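Local coordinates for uncharacterized protein (Desulfotomaculum acetoxidans, PDB 3U4Y), which is of unknown function but folds as a seven-bladed beta-propeller related to the lactonase family, at residues S149-R154 and G174-F179; G187-V192 and I200-T205; I293-K298 and E314-I319. All coordinates share one frame; numbering follows the deposited sequence.

Contact 1: S149-R154 and G174-F179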
loop_
_atom_site.group_PDB
_atom_site.type_symbol
_atom_site.label_atom_id
_atom_site.label_comp_id
_atom_site.label_asym_id
_atom_site.label_seq_id
_atom_site.Cartn_x
_atom_site.Cartn_y
_atom_site.Cartn_z
ATOM N N SER A 149 -16.203 0.792 -9.277
ATOM C CA SER A 149 -17.581 0.885 -9.735
ATOM C C SER A 149 -18.106 -0.439 -10.280
ATOM O O SER A 149 -19.298 -0.702 -10.216
ATOM C CB SER A 149 -17.747 2.017 -10.748
ATOM O OG SER A 149 -17.620 3.260 -10.092
ATOM N N ALA A 150 -17.217 -1.278 -10.795
ATOM C CA ALA A 150 -17.589 -2.616 -11.249
ATOM C C ALA A 150 -17.548 -3.661 -10.123
ATOM O O ALA A 150 -17.755 -4.834 -10.371
ATOM C CB ALA A 150 -16.701 -3.047 -12.401
ATOM N N ASN A 151 -17.283 -3.225 -8.896
ATOM C CA ASN A 151 -17.179 -4.119 -7.745
ATOM C C ASN A 151 -16.494 -5.450 -8.040
ATOM O O ASN A 151 -16.941 -6.520 -7.609
ATOM C CB ASN A 151 -18.550 -4.359 -7.155
ATOM C CG ASN A 151 -19.278 -3.093 -6.913
ATOM O OD1 ASN A 151 -19.171 -2.484 -5.850
ATOM N ND2 ASN A 151 -20.014 -2.660 -7.908
ATOM N N THR A 152 -15.379 -5.348 -8.746
ATOM C CA THR A 152 -14.687 -6.479 -9.308
ATOM C C THR A 152 -13.205 -6.165 -9.145
ATOM O O THR A 152 -12.846 -5.002 -8.993
ATOM C CB THR A 152 -15.007 -6.533 -10.789
ATOM O OG1 THR A 152 -14.577 -7.773 -11.335
ATOM C CG2 THR A 152 -14.282 -5.416 -11.505
ATOM N N VAL A 153 -12.336 -7.173 -9.157
ATOM C CA VAL A 153 -10.895 -6.890 -9.278
ATOM C C VAL A 153 -10.352 -7.456 -10.586
ATOM O O VAL A 153 -10.794 -8.509 -11.039
ATOM C CB VAL A 153 -10.031 -7.373 -8.074
ATOM C CG1 VAL A 153 -10.840 -7.394 -6.807
ATOM C CG2 VAL A 153 -9.477 -8.716 -8.341
ATOM N N ARG A 154 -9.415 -6.735 -11.201
ATOM C CA ARG A 154 -8.874 -7.124 -12.501
ATOM C C ARG A 154 -7.430 -7.559 -12.393
ATOM O O ARG A 154 -6.682 -7.036 -11.565
ATOM C CB ARG A 154 -8.984 -5.973 -13.477
ATOM C CG ARG A 154 -8.667 -6.349 -14.901
ATOM C CD ARG A 154 -9.345 -5.360 -15.799
ATOM N NE ARG A 154 -8.924 -5.409 -17.189
ATOM C CZ ARG A 154 -9.709 -5.053 -18.200
ATOM N NH1 ARG A 154 -9.265 -5.113 -19.439
ATOM N NH2 ARG A 154 -10.953 -4.664 -17.970
ATOM N N GLY A 174 -16.370 -9.640 -3.526
ATOM C CA GLY A 174 -17.053 -9.991 -2.300
ATOM C C GLY A 174 -18.150 -9.002 -1.998
ATOM O O GLY A 174 -19.321 -9.273 -2.248
ATOM N N GLY A 175 -17.769 -7.851 -1.459
ATOM C CA GLY A 175 -18.704 -6.759 -1.253
ATOM C C GLY A 175 -18.576 -5.665 -2.300
ATOM O O GLY A 175 -18.026 -5.856 -3.383
ATOM N N THR A 176 -19.070 -4.488 -1.970
ATOM C CA THR A 176 -19.192 -3.468 -2.993
ATOM C C THR A 176 -18.240 -2.297 -2.767
ATOM O O THR A 176 -17.947 -1.932 -1.628
ATOM C CB THR A 176 -20.693 -3.040 -3.181
ATOM O OG1 THR A 176 -20.839 -1.630 -3.035
ATOM C CG2 THR A 176 -21.593 -3.738 -2.160
ATOM N N ARG A 177 -17.743 -1.734 -3.868
ATOM C CA ARG A 177 -16.756 -0.653 -3.834
ATOM C C ARG A 177 -15.352 -1.128 -3.398
ATOM O O ARG A 177 -14.774 -0.613 -2.434
ATOM C CB ARG A 177 -17.253 0.508 -2.957
ATOM C CG ARG A 177 -16.499 1.820 -3.162
ATOM C CD ARG A 177 -16.900 2.527 -4.440
ATOM N NE ARG A 177 -18.330 2.821 -4.446
ATOM C CZ ARG A 177 -19.239 2.126 -5.127
ATOM N NH1 ARG A 177 -20.516 2.460 -5.046
ATOM N NH2 ARG A 177 -18.881 1.100 -5.886
ATOM N N PRO A 178 -14.793 -2.106 -4.127
ATOM C CA PRO A 178 -13.476 -2.612 -3.748
ATOM C C PRO A 178 -12.501 -1.444 -3.778
ATOM O O PRO A 178 -12.566 -0.647 -4.720
ATOM C CB PRO A 178 -13.136 -3.596 -4.863
ATOM C CG PRO A 178 -14.351 -3.697 -5.729
ATOM C CD PRO A 178 -15.177 -2.510 -5.487
ATOM N N PHE A 179 -11.624 -1.340 -2.778
ATOM C CA PHE A 179 -10.779 -0.150 -2.618
ATOM C C PHE A 179 -9.272 -0.414 -2.483
ATOM O O PHE A 179 -8.492 0.224 -3.161
ATOM C CB PHE A 179 -11.278 0.707 -1.452
ATOM C CG PHE A 179 -10.513 1.991 -1.262
ATOM C CD1 PHE A 179 -10.646 3.034 -2.156
ATOM C CD2 PHE A 179 -9.679 2.162 -0.169
ATOM C CE1 PHE A 179 -9.948 4.223 -1.972
ATOM C CE2 PHE A 179 -8.978 3.354 0.019
ATOM C CZ PHE A 179 -9.111 4.384 -0.884
#
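The backbones come closest at Asn151 and Thr176, their CA atoms 5.2 Å apart, where a hairpin turn of one propeller blade touches the linker that leads into the next. Asn151 has left-handed backbone angles and, with Thr152, faces Arg147 in a G1 beta bulge at the start of strand 152-158. Its CG stands anti to the carbonyl carbon (chi1 -50°), which carries the carboxamide across to the linker. There OD1 accepts the backbone N-H of Arg177, with OD1 to N at 2.6 Å. The donor lies in the carbonyl plane and the N-H...O angle is 155°. Arg177, also left-handed in phi and psi, starts with CG anti to its own N, and its chain then bends at chi2 and chi3. This folds the guanidinium back to the turn, where NH2 bonds the carbonyl O of Ser148. The bend also brings NH2 to 4.1 Å from Ser149 CA. Beneath the carboxamide the ring of Pro178, the first residue of strand 178-183, packs on the bulge: its CD is 3.4 Å from Asn151 CA, and its CG lies 3.6 Å from Thr152 N.

Contact 2: G187-V192 and I200-T205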
loop_
_atom_site.group_PDB
_atom_site.type_symbol
_atom_site.label_atom_id
_atom_site.label_comp_id
_atom_site.label_asym_id
_atom_site.label_seq_id
_atom_site.Cartn_x
_atom_site.Cartn_y
_atom_site.Cartn_z
ATOM N N GLY A 187 1.679 -15.221 -1.354
ATOM C CA GLY A 187 1.036 -14.963 -2.631
ATOM C C GLY A 187 -0.096 -15.898 -3.024
ATOM O O GLY A 187 -0.488 -15.969 -4.199
ATOM N N ASN A 188 -0.630 -16.615 -2.043
ATOM C CA ASN A 188 -1.619 -17.650 -2.311
ATOM C C ASN A 188 -3.046 -17.186 -2.059
ATOM O O ASN A 188 -4.008 -17.802 -2.521
ATOM C CB ASN A 188 -1.315 -18.874 -1.470
ATOM C CG ASN A 188 -0.023 -19.530 -1.862
ATOM O OD1 ASN A 188 0.294 -19.652 -3.046
ATOM N ND2 ASN A 188 0.743 -19.954 -0.867
ATOM N N PHE A 189 -3.171 -16.095 -1.320
ATOM C CA PHE A 189 -4.443 -15.424 -1.170
ATOM C C PHE A 189 -4.251 -13.931 -1.315
ATOM O O PHE A 189 -3.174 -13.407 -1.046
ATOM C CB PHE A 189 -5.047 -15.719 0.196
ATOM C CG PHE A 189 -5.186 -17.162 0.477
ATOM C CD1 PHE A 189 -6.260 -17.870 -0.020
ATOM C CD2 PHE A 189 -4.242 -17.825 1.233
ATOM C CE1 PHE A 189 -6.394 -19.217 0.235
ATOM C CE2 PHE A 189 -4.370 -19.179 1.495
ATOM C CZ PHE A 189 -5.446 -19.874 0.995
ATOM N N ALA A 190 -5.308 -13.254 -1.744
ATOM C CA ALA A 190 -5.332 -11.802 -1.737
ATOM C C ALA A 190 -6.546 -11.367 -0.956
ATOM O O ALA A 190 -7.541 -12.073 -0.934
ATOM C CB ALA A 190 -5.391 -11.277 -3.148
ATOM N N PHE A 191 -6.466 -10.216 -0.308
ATOM C CA PHE A 191 -7.629 -9.653 0.374
ATOM C C PHE A 191 -8.090 -8.314 -0.204
ATOM O O PHE A 191 -7.313 -7.363 -0.249
ATOM C CB PHE A 191 -7.313 -9.437 1.836
ATOM C CG PHE A 191 -6.807 -10.652 2.546
ATOM C CD1 PHE A 191 -7.657 -11.714 2.831
ATOM C CD2 PHE A 191 -5.506 -10.703 3.004
ATOM C CE1 PHE A 191 -7.214 -12.829 3.524
ATOM C CE2 PHE A 191 -5.041 -11.813 3.705
ATOM C CZ PHE A 191 -5.901 -12.882 3.961
ATOM N N VAL A 192 -9.354 -8.233 -0.624
ATOM C CA VAL A 192 -9.917 -6.971 -1.112
ATOM C C VAL A 192 -10.789 -6.273 -0.081
ATOM O O VAL A 192 -11.764 -6.838 0.396
ATOM C CB VAL A 192 -10.756 -7.145 -2.355
ATOM C CG1 VAL A 192 -11.050 -5.790 -2.951
ATOM C CG2 VAL A 192 -10.040 -7.987 -3.346
ATOM N N ILE A 200 -14.138 -7.733 3.906
ATOM C CA ILE A 200 -12.942 -8.120 3.203
ATOM C C ILE A 200 -13.306 -9.281 2.288
ATOM O O ILE A 200 -14.007 -10.202 2.689
ATOM C CB ILE A 200 -11.808 -8.525 4.181
ATOM C CG1 ILE A 200 -11.121 -7.289 4.749
ATOM C CG2 ILE A 200 -10.737 -9.322 3.464
ATOM C CD1 ILE A 200 -11.974 -6.458 5.617
ATOM N N GLY A 201 -12.848 -9.224 1.048
ATOM C CA GLY A 201 -12.957 -10.360 0.161
ATOM C C GLY A 201 -11.674 -11.158 0.250
ATOM O O GLY A 201 -10.621 -10.616 0.574
ATOM N N ILE A 202 -11.767 -12.447 -0.042
ATOM C CA ILE A 202 -10.624 -13.338 0.018
ATOM C C ILE A 202 -10.532 -14.128 -1.272
ATOM O O ILE A 202 -11.470 -14.833 -1.635
ATOM C CB ILE A 202 -10.796 -14.327 1.142
ATOM C CG1 ILE A 202 -10.969 -13.585 2.462
ATOM C CG2 ILE A 202 -9.633 -15.259 1.189
ATOM C CD1 ILE A 202 -11.218 -14.504 3.630
ATOM N N LEU A 203 -9.410 -14.013 -1.970
ATOM C CA LEU A 203 -9.285 -14.636 -3.277
ATOM C C LEU A 203 -8.206 -15.686 -3.289
ATOM O O LEU A 203 -7.171 -15.509 -2.649
ATOM C CB LEU A 203 -8.952 -13.596 -4.332
ATOM C CG LEU A 203 -10.063 -12.840 -5.023
ATOM C CD1 LEU A 203 -11.098 -12.465 -4.014
ATOM C CD2 LEU A 203 -9.423 -11.625 -5.595
ATOM N N GLU A 204 -8.465 -16.765 -4.032
ATOM C CA GLU A 204 -7.522 -17.853 -4.227
ATOM C C GLU A 204 -6.632 -17.484 -5.395
ATOM O O GLU A 204 -7.090 -17.379 -6.535
ATOM C CB GLU A 204 -8.253 -19.164 -4.522
ATOM C CG GLU A 204 -8.539 -20.052 -3.301
ATOM C CD GLU A 204 -7.519 -21.189 -3.116
ATOM O OE1 GLU A 204 -6.525 -21.239 -3.885
ATOM O OE2 GLU A 204 -7.715 -22.032 -2.200
ATOM N N THR A 205 -5.353 -17.289 -5.099
ATOM C CA THR A 205 -4.419 -16.736 -6.066
ATOM C C THR A 205 -3.228 -17.648 -6.273
ATOM O O THR A 205 -2.346 -17.348 -7.070
ATOM C CB THR A 205 -3.923 -15.358 -5.616
ATOM O OG1 THR A 205 -3.618 -15.391 -4.215
ATOM C CG2 THR A 205 -4.993 -14.324 -5.834
#
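Two phenylalanine rings stand on the same face of the hairpin, and each receives the facing strand at its edge. Near the plane of the Phe191 ring lie Gly201 O and Ile202 CG1, the latter 3.8 Å from Phe191 CD1. Ile202 runs alongside the ring, pointing the same way, while Ile200 CG2 lies oblique to the ring and packs on Phe191 CB at 3.8 Å. Leu203 O sits at the edge of the Phe189 ring. The carboxylate of Glu204, poorly ordered, lies beside this ring with its plane turned by 68°. Both rings also meet Phe248 of the next blade edge-to-face. In each phenylalanine CG is anti to the carbonyl carbon, so both rings leave the strand the same way. The other face carries Ala190, Val192 and Leu203. There Val192 CG2 approaches Leu203 CD2 at 4.3 Å, and both residues pack on Val153 of the preceding blade. Between the faces the backbones are antiparallel. Ala190 and Leu203 form a hydrogen-bonded pair, with Ala190 N to Leu203 O at 3.1 Å and Leu203 N to Ala190 O at 2.9 Å. Val192 and Gly201 form the next such pair, in which Gly201 N reaches Val192 O at 2.7 Å with the N-H nearly straight on (171°). At the far end Thr205 N bonds Asn188 O (3.0 Å) from above the carbonyl plane, 53° out of it. Phe189-Glu204 and Phe191-Ile202 are the non-hydrogen-bonded pairs. Strands 189-194 and 199-204 are thus the middle two strands of a four-stranded antiparallel blade, with apolar residues on both faces packing against the neighbouring blades, as in beta-propellers.

Contact 3: I293-K298 and E314-I319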
loop_
_atom_site.group_PDB
_atom_site.type_symbol
_atom_site.label_atom_id
_atom_site.label_comp_id
_atom_site.label_asym_id
_atom_site.label_seq_id
_atom_site.Cartn_x
_atom_site.Cartn_y
_atom_site.Cartn_z
ATOM N N ILE A 293 -6.802 13.039 8.045
ATOM C CA ILE A 293 -7.544 14.254 8.380
ATOM C C ILE A 293 -7.204 14.827 9.757
ATOM O O ILE A 293 -7.380 16.016 10.000
ATOM C CB ILE A 293 -9.081 14.022 8.266
ATOM C CG1 ILE A 293 -9.490 13.868 6.807
ATOM C CG2 ILE A 293 -9.860 15.154 8.895
ATOM C CD1 ILE A 293 -10.893 14.349 6.511
ATOM N N SER A 294 -6.734 13.983 10.663
ATOM C CA SER A 294 -6.242 14.471 11.944
ATOM C C SER A 294 -4.817 14.945 11.727
ATOM O O SER A 294 -4.273 15.721 12.528
ATOM C CB SER A 294 -6.302 13.376 13.020
ATOM O OG SER A 294 -7.378 13.602 13.925
ATOM N N ARG A 295 -4.226 14.476 10.626
ATOM C CA ARG A 295 -2.876 14.865 10.233
ATOM C C ARG A 295 -1.903 14.500 11.348
ATOM O O ARG A 295 -1.110 15.333 11.794
ATOM C CB ARG A 295 -2.818 16.364 9.948
ATOM C CG ARG A 295 -3.725 16.827 8.807
ATOM C CD ARG A 295 -2.972 17.023 7.502
ATOM N NE ARG A 295 -3.880 17.142 6.365
ATOM C CZ ARG A 295 -4.249 18.289 5.807
ATOM N NH1 ARG A 295 -3.773 19.433 6.269
ATOM N NH2 ARG A 295 -5.090 18.290 4.779
ATOM N N GLU A 296 -1.996 13.252 11.805
ATOM C CA GLU A 296 -1.191 12.757 12.915
ATOM C C GLU A 296 -0.611 11.402 12.542
ATOM O O GLU A 296 -1.214 10.657 11.790
ATOM C CB GLU A 296 -2.038 12.656 14.193
ATOM C CG GLU A 296 -1.264 12.296 15.457
ATOM C CD GLU A 296 -1.978 12.696 16.750
ATOM O OE1 GLU A 296 -1.742 12.044 17.801
ATOM O OE2 GLU A 296 -2.763 13.671 16.719
ATOM N N LEU A 297 0.585 11.101 13.031
ATOM C CA LEU A 297 1.108 9.743 12.935
ATOM C C LEU A 297 1.051 9.104 14.314
ATOM O O LEU A 297 1.915 9.358 15.145
ATOM C CB LEU A 297 2.539 9.746 12.408
ATOM C CG LEU A 297 3.170 8.369 12.177
ATOM C CD1 LEU A 297 2.228 7.444 11.435
ATOM C CD2 LEU A 297 4.468 8.486 11.416
ATOM N N LYS A 298 0.030 8.292 14.569
ATOM C CA LYS A 298 -0.126 7.703 15.894
ATOM C C LYS A 298 0.403 6.270 15.905
ATOM O O LYS A 298 0.350 5.573 14.894
ATOM C CB LYS A 298 -1.593 7.742 16.331
ATOM C CG LYS A 298 -1.793 8.061 17.804
ATOM C CD LYS A 298 -3.251 7.907 18.223
ATOM C CE LYS A 298 -3.435 8.225 19.707
ATOM N NZ LYS A 298 -4.710 7.701 20.290
ATOM N N GLU A 314 2.653 16.138 9.893
ATOM C CA GLU A 314 1.256 16.295 9.529
ATOM C C GLU A 314 0.899 15.218 8.508
ATOM O O GLU A 314 0.981 15.414 7.299
ATOM C CB GLU A 314 1.014 17.706 9.004
ATOM C CG GLU A 314 1.486 18.790 9.982
ATOM C CD GLU A 314 1.321 20.212 9.447
ATOM O OE1 GLU A 314 1.620 21.166 10.200
ATOM O OE2 GLU A 314 0.900 20.376 8.280
ATOM N N ALA A 315 0.527 14.054 9.013
ATOM C CA ALA A 315 0.377 12.902 8.152
ATOM C C ALA A 315 -0.622 13.214 7.064
ATOM O O ALA A 315 -1.611 13.893 7.309
ATOM C CB ALA A 315 -0.057 11.690 8.962
ATOM N N ASN A 316 -0.359 12.712 5.864
ATOM C CA ASN A 316 -1.229 12.957 4.737
ATOM C C ASN A 316 -0.788 12.138 3.536
ATOM O O ASN A 316 -0.141 12.632 2.639
ATOM C CB ASN A 316 -1.191 14.440 4.406
ATOM C CG ASN A 316 -2.426 14.918 3.676
ATOM O OD1 ASN A 316 -3.236 14.132 3.177
ATOM N ND2 ASN A 316 -2.569 16.228 3.598
ATOM N N GLY A 317 -1.137 10.869 3.516
ATOM C CA GLY A 317 -0.697 10.024 2.429
ATOM C C GLY A 317 -0.150 8.698 2.915
ATOM O O GLY A 317 -0.298 8.339 4.086
ATOM N N GLY A 318 0.482 7.974 1.998
ATOM C CA GLY A 318 0.978 6.642 2.265
ATOM C C GLY A 318 2.006 6.589 3.378
ATOM O O GLY A 318 2.478 7.622 3.873
ATOM N N ILE A 319 2.347 5.366 3.772
ATOM C CA ILE A 319 3.316 5.124 4.825
ATOM C C ILE A 319 3.927 3.761 4.616
ATOM O O ILE A 319 3.232 2.819 4.227
ATOM C CB ILE A 319 2.664 5.179 6.215
ATOM C CG1 ILE A 319 3.581 4.571 7.273
ATOM C CG2 ILE A 319 1.344 4.445 6.226
ATOM C CD1 ILE A 319 3.103 4.864 8.685
#
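Arg295 lays its guanidinium alongside the carboxamide of Asn316, the two planes only 20° apart and the chains pointing the same way. Asn316 ND2 sits over one guanidinium face, 3.2 Å from Arg295 NE and 3.5 Å from Arg295 CZ. Both nitrogens are donors, so this is overlap of flat groups and not a hydrogen bond; Arg295 NE instead makes a weak bond to Asn292 O. A bend at chi2 (-100°) turns the arginine along the other chain, and its CD passes Ala315 O at 3.4 Å. The backbone of Arg295 is left-handed, in the turn between strands 286-291 and 296-301. Two CA-H...O contacts run in opposite directions, Arg295 CA to Ala315 O (3.3 Å) and Glu314 CA to Arg295 O (3.4 Å). The methyl group of Ala315 lies against the carbonyl of Glu296, CB to O 3.2 Å. Deeper in, Leu297 and Ile319 meet tip to tip, CD1 to CD1 at 3.9 Å. Segment 314-319 is the linker from the outer strand 306-309 to strand 319-321, which completes the first blade beside strand 11-16. Glu314 OE2 bonds His18 NE2 of that blade, and its separation from Arg295 NH1, 5.2 Å, leaves at most a long-range attraction. The contact thus grades from an exposed, charged edge, where flat-group overlap sets an arginine over a carboxamide, to a buried apolar end formed by the leucine and isoleucine.

Contacts 1 and 3 are counterparts: in each, the turn before the third strand of a blade meets the linker entering the innermost strand of another. In contact 3 that strand belongs to the blade shared by both chain ends, and so lies at the ring closure; Cys322, just after it, is disulfide-bonded to Cys51. Contact 2 adjoins contact 1, their centres about 13 Å apart, because strands 178-183 and 189-194 are neighbours in one sheet. Pro178 CB touches Val192 CG1 at 3.6 Å. Contact 3 is remote: its centre lies about 26 Å from that of contact 1 and about 27 Å from that of contact 2, across the chain's centre from the latter.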